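Local coordinates for protein 4-methyl-5(B-hydroxyethyl)-thiazole monophosphate biosynthesis enzyme (Vibrio cholerae O1 biovar El Tor, PDB 3OT1) that is of unknown function but, as a DJ-1/PfpI family member, may take part in thiazole monophosphate biosynthesis, at residues N134-I139 with L144-V149; A172-L177 with E181-V186; D73-P78 with D98-Q103. All coordinates share one frame; numbering follows the deposited sequence. Where two conformers were deposited one is given.

How the contacts relate
All three contacts belong to one alpha/beta subunit of the DJ-1/PfpI family, built on a largely parallel central sheet. Contact 3 fixes helix 91-102 to strand 74-77, and contact 2 pairs helices 166-178 and 180-187. Those two touch, with centres about 18 Å apart: Met173 SE lies 3.9 Å from Ala76 CB, and Leu177 CD1 4.0 Å from Ala74 CB. Helices 166-178 and 91-102 thus pack on opposite faces of strand 74-77. Contact 1, in the loop before strand 149-152, reaches contact 2 through Val149 CG1 and Ala172 CB, 3.8 Å apart. Contacts 1 and 3 do not touch, their nearest atoms being about 11 Å apart.

Contact 1: N134-I139 with L144-V149; sequences NFFDHI and LSRQRV
Leu144 fits between Phe136 and Ile139 in a loop of this DJ-1/PfpI-type alpha/beta fold that folds back on itself, a 3-10 segment against the irregular chain leading to strand 149-152. The contact is apolar and rests on a forked tip: CD1 of Leu144 approaches the ring of Phe136 at CD1, 3.7 Å away, and also lies 3.9 Å from Ile139 CB, while CD2 packs beside Phe136 CB. The leucine side chain crosses both neighbours at about a right angle; its CD1 is shared by the two residues, whereas CD2 meets, of the pair, only the phenylalanine. With CG turned opposite the backbone N (chi1 178°), Leu144 sends its branch toward Phe136. Ile139 meets it nearer its backbone: CG2 sits 3.8 Å from Leu144 CA and covers the start of that residue's main chain.

Further along, Arg146 runs extended from CG to NE. Its CG comes obliquely to Phe136 CE2 at 4.2 Å, a loose contact, and its guanidinium plane is turned 66° from the ring plane. Behind the loop, Ser145 O accepts from Thr130 OG1, and the side chain of Phe136 touches Thr130 while that of Ile139 touches Cys131, which ties both limbs to the chain at Thr130 and Cys131. Ser145 itself forms an ST turn, its OG accepting from Gln147 N at 3.0 Å. On the other limb, His138 ND1 donates to Asp137 OD2 over 2.9 Å, the oxygen lying in the plane of the imidazole while the nitrogen stands above the carboxylate plane.

Contact 2: A172-L177 with E181-V186; sequences AMIALL and ELAQHV
Ile174 is the main bump of this antiparallel helix pair, and it settles against the hollow that Leu182, Ala183 and Val186 form on the facing helix. The segments make a helical hairpin, with N-to-C directions 150° apart and axes closing to 7.9 Å. Small residues allow that approach: Ala175 and Ala183 bring their CA atoms within 5.1 Å, and their CB methyls meet at 3.9 Å. Because neither carries anything past CB, backbone lies close to methyl here, Ala183 CB standing 3.7 Å from Ala175 N.

Ile174 uses its two branches on different parts of the hollow. CG2, opposite the backbone N, presses on a floor of Ala183 backbone, 3.7 Å from Ala183 CA, and is flanked by CG of Leu182 at 4.1 Å. In the other branch CG1 is anti to the carbonyl carbon, beside the backbone N (chi1 -65°), and CD1 reaches Val186, about one turn beyond Ala183 on the facing helix, meeting its CG1 at 4.1 Å; the two side chains cross at a slant. The fit is mutual, for Ala183 CB is itself a bump that fills the notch between Ile174 and Ala175.

The same isoleucine is covered from another direction by Thr31 and Leu32 of helix 22-34 and by Ala35 and Phe37 just after it, while Val186 touches Arg34. Helix 166-178 turns its other flank to the central sheet, where Met173, a selenomethionine, and Leu176 pack on Leu158 of strand 157-160, and Leu176 also meets Tyr151 of strand 149-152.

Contact 3: D73-P78 with D98-Q103; sequences DALALP and DAFSQQ
The aromatic ring of Phe100 lies flat against Leu75, whose CB stands over the middle of the ring. That CH-pi contact measures 3.6 Å from Leu75 CB to the ring centroid and departs by just 5° from the ring normal, so the carbon sits almost directly above the centre. It joins strand 74-77 to helix 91-102 in a beta-alpha-beta crossover of the DJ-1/PfpI fold, the helix lying in the connection between the adjacent parallel strands 74-77 and 106-110.

The two side chains cross at about a right angle. Phe100 CG is placed opposite the carbonyl carbon (chi1 -86°), and the ring projects from the helix to the strand, one face turned to Leu75. The leucine, its CG opposite the backbone N at chi1 179°, spreads its two methyls over the CD2/CE2 side of that face: CD2 comes within 4.0 Å of Phe100 CD2, and CD1 within 4.1 Å of Phe100 CE2. At the CD1/CE1 side of the ring backbone takes over. There CE1 of Phe100 is 3.4 Å from Ala74 C, which it meets obliquely, and the same ring carbon lies 3.7 Å from Leu75 N, so the phenyl covers the peptide linking the two residues. At the ring edge, near the ring plane, Asp73 C lies 4.4 Å from Phe100 CE1.

Strand 74-77 runs between strands 11-16 and 106-110 in the parallel part of the central sheet: Ala74 and Ala76 bond through the backbone to Leu13, and Leu75 to Leu106 and Ala108. Phe100 also touches Val107 of the strand that follows its helix, as well as Ala69 and Phe72, and Asp73 holds Arg11 in a salt bridge. From the far face of the sheet, helix 22-34 brings Ile28 against Ala76.

Contact 1: N134-I139 with L144-V149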
# COMPACT_ATOMS: atom_id res chain seq x y z
N ASN A 134 12.54 4.61 13.88
CA ASN A 134 13.99 4.66 13.69
C ASN A 134 14.50 6.09 13.59
O ASN A 134 15.72 6.31 13.59
CB ASN A 134 14.44 3.76 12.51
CG ASN A 134 14.32 2.27 12.82
OD1 ASN A 134 14.22 1.85 13.98
ND2 ASN A 134 14.26 1.47 11.77
N PHE A 135 13.58 7.07 13.59
CA PHE A 135 13.91 8.49 13.56
C PHE A 135 13.33 9.29 14.74
O PHE A 135 13.41 10.52 14.75
CB PHE A 135 13.48 9.11 12.21
CG PHE A 135 14.28 8.61 11.05
CD1 PHE A 135 15.50 9.17 10.77
CD2 PHE A 135 13.85 7.54 10.30
CE1 PHE A 135 16.27 8.70 9.72
CE2 PHE A 135 14.62 7.05 9.25
CZ PHE A 135 15.83 7.63 8.96
N PHE A 136 12.81 8.60 15.76
CA PHE A 136 12.25 9.30 16.93
C PHE A 136 13.24 10.29 17.54
O PHE A 136 12.85 11.33 18.06
CB PHE A 136 11.86 8.30 18.02
CG PHE A 136 10.54 7.57 17.81
CD1 PHE A 136 9.54 7.99 16.95
CD2 PHE A 136 10.29 6.48 18.63
CE1 PHE A 136 8.35 7.26 16.88
CE2 PHE A 136 9.12 5.77 18.55
CZ PHE A 136 8.15 6.17 17.70
N ASP A 137 14.52 9.94 17.47
CA ASP A 137 15.55 10.77 18.08
C ASP A 137 15.74 12.14 17.40
O ASP A 137 16.43 13.00 17.94
CB ASP A 137 16.87 9.99 18.22
CG ASP A 137 17.54 9.67 16.88
OD1 ASP A 137 18.74 9.31 16.93
OD2 ASP A 137 16.92 9.75 15.80
N HIS A 138 15.12 12.33 16.24
CA HIS A 138 15.16 13.61 15.56
C HIS A 138 14.13 14.63 16.07
O HIS A 138 14.19 15.80 15.74
CB HIS A 138 14.88 13.41 14.07
CG HIS A 138 16.02 12.83 13.30
ND1 HIS A 138 16.68 11.69 13.67
CD2 HIS A 138 16.59 13.24 12.14
CE1 HIS A 138 17.63 11.42 12.79
NE2 HIS A 138 17.60 12.35 11.85
N ILE A 139 13.16 14.16 16.84
CA ILE A 139 12.06 15.02 17.28
C ILE A 139 12.36 15.47 18.72
O ILE A 139 12.76 14.64 19.55
CB ILE A 139 10.74 14.22 17.24
CG1 ILE A 139 10.51 13.51 15.89
CG2 ILE A 139 9.58 15.11 17.62
CD1 ILE A 139 10.60 14.41 14.69
N LEU A 144 7.61 14.79 21.02
CA LEU A 144 7.45 13.49 20.36
C LEU A 144 6.20 12.77 20.84
O LEU A 144 6.00 12.57 22.03
CB LEU A 144 8.67 12.60 20.63
CG LEU A 144 8.59 11.19 20.01
CD1 LEU A 144 8.59 11.18 18.48
CD2 LEU A 144 9.78 10.39 20.58
N SER A 145 5.37 12.36 19.88
CA SER A 145 4.29 11.44 20.11
C SER A 145 4.70 10.04 19.65
O SER A 145 5.34 9.90 18.59
CB SER A 145 3.08 11.88 19.30
OG SER A 145 2.07 10.92 19.39
N ARG A 146 4.29 9.02 20.40
CA ARG A 146 4.43 7.63 19.99
C ARG A 146 3.11 7.03 19.53
O ARG A 146 3.00 5.82 19.37
CB ARG A 146 5.03 6.78 21.12
CG ARG A 146 6.46 7.18 21.44
CD ARG A 146 7.02 6.47 22.67
NE ARG A 146 8.43 6.81 22.85
CZ ARG A 146 8.88 7.94 23.38
NH1 ARG A 146 10.18 8.14 23.49
NH2 ARG A 146 8.03 8.88 23.79
N GLN A 147 2.12 7.88 19.30
CA GLN A 147 0.89 7.41 18.68
C GLN A 147 1.18 6.94 17.27
O GLN A 147 2.02 7.50 16.56
CB GLN A 147 -0.13 8.52 18.57
CG GLN A 147 -0.62 9.09 19.87
CD GLN A 147 -1.15 10.46 19.65
OE1 GLN A 147 -0.39 11.43 19.57
NE2 GLN A 147 -2.44 10.56 19.47
N ARG A 148 0.45 5.91 16.85
CA ARG A 148 0.53 5.46 15.46
C ARG A 148 0.12 6.56 14.50
O ARG A 148 0.73 6.69 13.43
CB ARG A 148 -0.33 4.21 15.25
CG ARG A 148 0.18 2.98 16.00
CD ARG A 148 -0.76 1.81 15.90
NE ARG A 148 -0.81 1.26 14.56
CZ ARG A 148 0.10 0.43 14.04
NH1 ARG A 148 1.14 0.02 14.75
NH2 ARG A 148 -0.09 -0.00 12.81
N VAL A 149 -0.91 7.34 14.87
CA VAL A 149 -1.36 8.53 14.14
C VAL A 149 -1.52 9.66 15.17
O VAL A 149 -2.23 9.50 16.15
CB VAL A 149 -2.70 8.26 13.43
CG1 VAL A 149 -3.20 9.50 12.70
CG2 VAL A 149 -2.60 7.08 12.45

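Contact 2: A172-L177 with E181-V186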
# COMPACT_ATOMS: atom_id res chain seq x y z
N ALA A 172 -7.56 8.60 8.79
CA ALA A 172 -7.63 9.75 9.69
C ALA A 172 -7.70 11.05 8.90
O ALA A 172 -8.42 11.98 9.28
CB ALA A 172 -6.42 9.77 10.61
N MSE A 173 -6.96 11.14 7.80
CA MSE A 173 -7.06 12.31 6.93
C MSE A 173 -8.48 12.51 6.43
O MSE A 173 -9.00 13.61 6.45
CB MSE A 173 -6.15 12.18 5.70
CG MSE A 173 -4.67 12.35 5.90
SE MSE A 173 -3.70 12.33 4.24
CE MSE A 173 -4.48 13.67 3.76
N ILE A 174 -9.11 11.44 5.99
CA ILE A 174 -10.50 11.52 5.55
C ILE A 174 -11.40 11.99 6.68
O ILE A 174 -12.27 12.86 6.48
CB ILE A 174 -11.00 10.17 4.99
CG1 ILE A 174 -10.24 9.80 3.72
CG2 ILE A 174 -12.50 10.23 4.69
CD1 ILE A 174 -10.31 8.29 3.40
N ALA A 175 -11.22 11.41 7.87
CA ALA A 175 -12.04 11.80 9.01
C ALA A 175 -11.91 13.31 9.28
O ALA A 175 -12.94 13.98 9.52
CB ALA A 175 -11.69 10.99 10.23
N LEU A 176 -10.69 13.84 9.23
CA LEU A 176 -10.46 15.26 9.48
C LEU A 176 -11.05 16.14 8.40
O LEU A 176 -11.61 17.20 8.69
CB LEU A 176 -8.96 15.54 9.60
CG LEU A 176 -8.31 15.00 10.87
CD1 LEU A 176 -6.82 14.98 10.74
CD2 LEU A 176 -8.73 15.81 12.10
N LEU A 177 -10.91 15.73 7.15
CA LEU A 177 -11.30 16.58 6.01
C LEU A 177 -12.80 16.50 5.70
O LEU A 177 -13.38 17.46 5.23
CB LEU A 177 -10.50 16.22 4.77
CG LEU A 177 -9.02 16.59 4.82
CD1 LEU A 177 -8.26 15.94 3.69
CD2 LEU A 177 -8.86 18.10 4.80
N GLU A 181 -17.93 9.84 9.48
CA GLU A 181 -18.87 8.97 8.82
C GLU A 181 -18.33 8.48 7.47
O GLU A 181 -18.34 7.29 7.19
CB GLU A 181 -20.22 9.68 8.69
CG GLU A 181 -21.27 8.83 8.02
CD GLU A 181 -22.58 9.59 7.85
OE1 GLU A 181 -22.65 10.78 8.19
OE2 GLU A 181 -23.57 9.00 7.41
N LEU A 182 -17.85 9.38 6.63
CA LEU A 182 -17.26 8.96 5.37
C LEU A 182 -16.04 8.06 5.62
O LEU A 182 -15.87 7.04 4.95
CB LEU A 182 -16.86 10.16 4.53
CG LEU A 182 -16.24 9.84 3.17
CD1 LEU A 182 -17.15 8.98 2.27
CD2 LEU A 182 -15.81 11.09 2.47
N ALA A 183 -15.18 8.43 6.56
CA ALA A 183 -14.01 7.61 6.85
C ALA A 183 -14.43 6.18 7.22
O ALA A 183 -13.81 5.23 6.76
CB ALA A 183 -13.16 8.25 7.95
N GLN A 184 -15.48 6.05 8.03
CA GLN A 184 -15.96 4.71 8.43
C GLN A 184 -16.46 3.93 7.23
O GLN A 184 -16.22 2.72 7.12
CB GLN A 184 -17.07 4.82 9.45
CG GLN A 184 -16.61 5.33 10.80
CD GLN A 184 -17.80 5.62 11.72
OE1 GLN A 184 -18.78 6.26 11.31
NE2 GLN A 184 -17.71 5.16 12.94
N HIS A 185 -17.18 4.59 6.33
CA HIS A 185 -17.71 3.93 5.16
C HIS A 185 -16.60 3.48 4.23
O HIS A 185 -16.69 2.41 3.65
CB HIS A 185 -18.71 4.82 4.42
CG HIS A 185 -20.07 4.88 5.07
ND1 HIS A 185 -21.16 4.20 4.57
CD2 HIS A 185 -20.50 5.49 6.20
CE1 HIS A 185 -22.21 4.44 5.33
NE2 HIS A 185 -21.83 5.20 6.33
N VAL A 186 -15.54 4.28 4.10
CA VAL A 186 -14.39 3.92 3.28
C VAL A 186 -13.58 2.80 3.93
O VAL A 186 -13.07 1.90 3.26
CB VAL A 186 -13.53 5.18 2.99
CG1 VAL A 186 -12.18 4.80 2.33
CG2 VAL A 186 -14.32 6.15 2.13

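Contact 3: D73-P78 with D98-Q103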
# COMPACT_ATOMS: atom_id res chain seq x y z
N ASP A 73 -6.87 21.44 -0.96
CA ASP A 73 -7.33 21.53 0.40
C ASP A 73 -6.36 20.95 1.41
O ASP A 73 -6.47 21.28 2.58
CB ASP A 73 -8.68 20.84 0.51
CG ASP A 73 -9.70 21.48 -0.42
OD1 ASP A 73 -9.96 22.69 -0.27
OD2 ASP A 73 -10.16 20.80 -1.34
N ALA A 74 -5.45 20.08 0.98
CA ALA A 74 -4.52 19.45 1.90
C ALA A 74 -3.32 18.92 1.15
O ALA A 74 -3.38 18.66 -0.05
CB ALA A 74 -5.20 18.33 2.69
N LEU A 75 -2.24 18.78 1.90
CA LEU A 75 -0.95 18.31 1.41
C LEU A 75 -0.62 17.03 2.18
O LEU A 75 -0.65 17.03 3.40
CB LEU A 75 0.12 19.38 1.69
CG LEU A 75 1.54 19.06 1.27
CD1 LEU A 75 1.69 18.90 -0.25
CD2 LEU A 75 2.50 20.11 1.81
N ALA A 76 -0.29 15.94 1.46
CA ALA A 76 0.06 14.67 2.08
C ALA A 76 1.43 14.22 1.59
O ALA A 76 1.63 14.04 0.37
CB ALA A 76 -0.97 13.61 1.78
N LEU A 77 2.36 14.07 2.52
CA LEU A 77 3.75 13.78 2.21
C LEU A 77 4.09 12.35 2.59
O LEU A 77 4.13 11.99 3.77
CB LEU A 77 4.67 14.73 2.98
CG LEU A 77 4.44 16.23 2.76
CD1 LEU A 77 5.45 17.01 3.61
CD2 LEU A 77 4.60 16.61 1.31
N PRO A 78 4.37 11.50 1.58
CA PRO A 78 4.88 10.16 1.86
C PRO A 78 6.26 10.20 2.52
O PRO A 78 6.94 11.23 2.47
CB PRO A 78 4.96 9.52 0.47
CG PRO A 78 4.00 10.34 -0.39
CD PRO A 78 4.15 11.73 0.13
N ASP A 98 5.12 25.72 3.67
CA ASP A 98 4.82 27.05 4.19
C ASP A 98 3.47 27.56 3.66
O ASP A 98 2.66 28.09 4.41
CB ASP A 98 5.90 28.04 3.77
CG ASP A 98 7.29 27.73 4.30
OD1 ASP A 98 7.43 26.98 5.26
OD2 ASP A 98 8.26 28.26 3.71
N ALA A 99 3.25 27.38 2.37
CA ALA A 99 2.03 27.92 1.74
C ALA A 99 0.78 27.24 2.29
O ALA A 99 -0.19 27.93 2.62
CB ALA A 99 2.10 27.80 0.22
N PHE A 100 0.76 25.92 2.38
CA PHE A 100 -0.39 25.20 2.90
C PHE A 100 -0.64 25.58 4.35
O PHE A 100 -1.77 25.85 4.75
CB PHE A 100 -0.21 23.68 2.79
CG PHE A 100 -0.63 23.11 1.46
CD1 PHE A 100 -1.89 22.56 1.27
CD2 PHE A 100 0.24 23.07 0.41
CE1 PHE A 100 -2.28 22.02 0.07
CE2 PHE A 100 -0.12 22.49 -0.81
CZ PHE A 100 -1.39 21.97 -0.97
N SER A 101 0.40 25.57 5.17
CA SER A 101 0.24 25.84 6.57
C SER A 101 -0.24 27.28 6.82
O SER A 101 -1.06 27.49 7.69
CB SER A 101 1.49 25.50 7.38
OG SER A 101 2.56 26.30 7.01
N GLN A 102 0.23 28.21 6.01
CA GLN A 102 -0.17 29.63 6.16
C GLN A 102 -1.52 29.93 5.54
O GLN A 102 -2.04 31.01 5.66
CB GLN A 102 0.91 30.52 5.59
CG GLN A 102 2.19 30.47 6.43
CD GLN A 102 3.40 31.10 5.77
OE1 GLN A 102 3.28 32.01 4.94
NE2 GLN A 102 4.58 30.67 6.21
N GLN A 103 -2.13 28.95 4.89
CA GLN A 103 -3.52 29.00 4.45
C GLN A 103 -4.46 28.22 5.37
O GLN A 103 -5.64 28.09 5.09
CB GLN A 103 -3.63 28.50 3.02
CG GLN A 103 -2.97 29.45 2.07
CD GLN A 103 -2.99 29.00 0.64
OE1 GLN A 103 -3.71 28.09 0.25
NE2 GLN A 103 -2.17 29.65 -0.18